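Local coordinates for hypothetical protein (Haemophilus influenzae, PDB 2HJ1) that is of unknown function but belongs to the RnfH family of ubiquitin-like proteins and forms a 3D domain-swapped dimer in the crystal, at residues I15-A20 with T43-L48. Sequence-based numbering, arbitrary orientation.
Sequences IEIAYA and TQSGIL
Ile-47 and Ile-17 bury most of the surface in this contact between the strand 12-19 and the junction of the helices 38-45 and 47-50. Ile-47 reaches the strand with the end of its side chain. Its CG1 stands anti to the backbone N (chi1 -167°) and chi2 is also extended, which carries CD1 straight out to the sheet. There CD1 lies 3.7 Å from CB of Tyr-19 and 4.0 Å from CG2 of Ile-17. The methyl thus meets two residues that lie on the same face of the strand, and it approaches the Tyr-19 ring obliquely.

Ile-17 divides its two branches between two partners. The CG2 branch meets Ile-47, and the two isoleucine side chains cross at a slant. The longer branch goes to Ser-45, with CD1 3.8 Å from CB. Ser-45 OG is 3.9 Å from the same methyl, but its polar partners are backbone groups. It accepts a nearly straight hydrogen bond from the backbone N of Ile-47 (3.2 Å, 165°), forming an ST turn, and it also bonds to the carbonyl O of Ile-42. Between Ser-45 and Ile-47, Gly-46 takes positive phi just after one helix and sits at the N-cap position of the next. The turn thereby ties Ser-45 to the start of the short helix that bears Ile-47.

No hydrogen bond crosses the contact. Tyr-19 continues the apolar layer, its ring meeting that of Phe-51. On its edges the strand pairs with 26-33 and, in parallel, with a strand of the second subunit. Ile-80 and Ile-82 of that subunit pack on Ile-17 and Tyr-19. A helix packed on a mixed sheet is consistent with the ubiquitin-like beta-grasp fold, here with its sheet continued into the second subunit of the domain-swapped dimer.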
loop_
_atom_site.group_PDB
_atom_site.type_symbol
_atom_site.label_atom_id
_atom_site.label_comp_id
_atom_site.label_asym_id
_atom_site.label_seq_id
_atom_site.Cartn_x
_atom_site.Cartn_y
_atom_site.Cartn_z
ATOM N N ILE B 15 -10.226 -6.132 4.867
ATOM C CA ILE B 15 -9.430 -5.758 3.692
ATOM C C ILE B 15 -10.234 -4.817 2.840
ATOM O O ILE B 15 -11.455 -4.783 2.968
ATOM C CB ILE B 15 -8.942 -7.032 2.889
ATOM C CG1 ILE B 15 -10.069 -7.904 2.333
ATOM C CG2 ILE B 15 -8.089 -7.920 3.794
ATOM C CD1 ILE B 15 -10.645 -7.484 0.954
ATOM N N GLU B 16 -9.573 -4.080 1.956
ATOM C CA GLU B 16 -10.245 -3.224 0.997
ATOM C C GLU B 16 -9.930 -3.586 -0.433
ATOM O O GLU B 16 -8.857 -4.118 -0.728
ATOM C CB GLU B 16 -9.911 -1.744 1.236
ATOM C CG GLU B 16 -10.360 -1.222 2.602
ATOM C CD GLU B 16 -9.915 0.224 2.821
ATOM O OE1 GLU B 16 -8.707 0.502 2.698
ATOM O OE2 GLU B 16 -10.785 1.093 3.069
ATOM N N ILE B 17 -10.855 -3.278 -1.335
ATOM C CA ILE B 17 -10.594 -3.376 -2.770
ATOM C C ILE B 17 -10.950 -2.065 -3.418
ATOM O O ILE B 17 -12.025 -1.510 -3.127
ATOM C CB ILE B 17 -11.414 -4.541 -3.410
ATOM C CG1 ILE B 17 -10.978 -5.848 -2.763
ATOM C CG2 ILE B 17 -11.155 -4.647 -4.922
ATOM C CD1 ILE B 17 -11.922 -7.014 -3.141
ATOM N N ALA B 18 -10.059 -1.565 -4.286
ATOM C CA ALA B 18 -10.243 -0.266 -4.947
ATOM C C ALA B 18 -10.060 -0.435 -6.444
ATOM O O ALA B 18 -9.192 -1.182 -6.884
ATOM C CB ALA B 18 -9.208 0.781 -4.430
ATOM N N TYR B 19 -10.857 0.290 -7.201
ATOM C CA TYR B 19 -10.766 0.266 -8.637
ATOM C C TYR B 19 -11.382 1.560 -9.114
ATOM O O TYR B 19 -12.517 1.872 -8.760
ATOM C CB TYR B 19 -11.557 -0.929 -9.206
ATOM C CG TYR B 19 -11.569 -1.023 -10.727
ATOM C CD1 TYR B 19 -10.401 -1.318 -11.463
ATOM C CD2 TYR B 19 -12.744 -0.850 -11.414
ATOM C CE1 TYR B 19 -10.430 -1.399 -12.891
ATOM C CE2 TYR B 19 -12.785 -0.960 -12.825
ATOM C CZ TYR B 19 -11.644 -1.221 -13.534
ATOM O OH TYR B 19 -11.769 -1.326 -14.902
ATOM N N ALA B 20 -10.695 2.292 -9.972
ATOM C CA ALA B 20 -11.175 3.661 -10.247
ATOM C C ALA B 20 -11.920 3.760 -11.554
ATOM O O ALA B 20 -11.344 4.037 -12.583
ATOM C CB ALA B 20 -10.065 4.651 -10.213
ATOM N N THR B 43 -12.156 -12.329 -6.682
ATOM C CA THR B 43 -13.198 -13.117 -7.371
ATOM C C THR B 43 -14.477 -13.265 -6.534
ATOM O O THR B 43 -15.573 -13.310 -7.084
ATOM C CB THR B 43 -12.656 -14.515 -7.806
ATOM O OG1 THR B 43 -12.171 -15.205 -6.657
ATOM C CG2 THR B 43 -11.492 -14.371 -8.758
ATOM N N GLN B 44 -14.366 -13.298 -5.213
ATOM C CA GLN B 44 -15.585 -13.402 -4.352
ATOM C C GLN B 44 -16.336 -12.075 -4.043
ATOM O O GLN B 44 -17.483 -12.084 -3.542
ATOM C CB GLN B 44 -15.236 -14.104 -3.021
ATOM C CG GLN B 44 -14.863 -15.589 -3.193
ATOM C CD GLN B 44 -15.969 -16.410 -3.884
ATOM O OE1 GLN B 44 -15.722 -17.064 -4.912
ATOM N NE2 GLN B 44 -17.197 -16.364 -3.337
ATOM N N SER B 45 -15.707 -10.940 -4.343
ATOM C CA SER B 45 -16.338 -9.616 -4.073
ATOM C C SER B 45 -17.502 -9.251 -4.981
ATOM O O SER B 45 -18.423 -8.524 -4.583
ATOM C CB SER B 45 -15.248 -8.499 -4.105
ATOM O OG SER B 45 -14.793 -8.296 -5.430
ATOM N N GLY B 46 -17.449 -9.701 -6.229
ATOM C CA GLY B 46 -18.441 -9.285 -7.225
ATOM C C GLY B 46 -17.934 -8.184 -8.138
ATOM O O GLY B 46 -18.590 -7.802 -9.125
ATOM N N ILE B 47 -16.759 -7.657 -7.835
ATOM C CA ILE B 47 -16.209 -6.548 -8.647
ATOM C C ILE B 47 -16.072 -6.970 -10.130
ATOM O O ILE B 47 -16.276 -6.153 -11.035
ATOM C CB ILE B 47 -14.868 -5.999 -8.091
ATOM C CG1 ILE B 47 -14.501 -4.666 -8.763
ATOM C CG2 ILE B 47 -13.674 -6.988 -8.275
ATOM C CD1 ILE B 47 -13.188 -4.138 -8.344
ATOM N N LEU B 48 -15.763 -8.249 -10.375
ATOM C CA LEU B 48 -15.582 -8.698 -11.755
ATOM C C LEU B 48 -16.895 -8.754 -12.509
ATOM O O LEU B 48 -16.882 -8.590 -13.703
ATOM C CB LEU B 48 -14.848 -10.036 -11.853
ATOM C CG LEU B 48 -13.525 -10.107 -11.120
ATOM C CD1 LEU B 48 -13.013 -11.554 -11.169
ATOM C CD2 LEU B 48 -12.510 -9.119 -11.656
#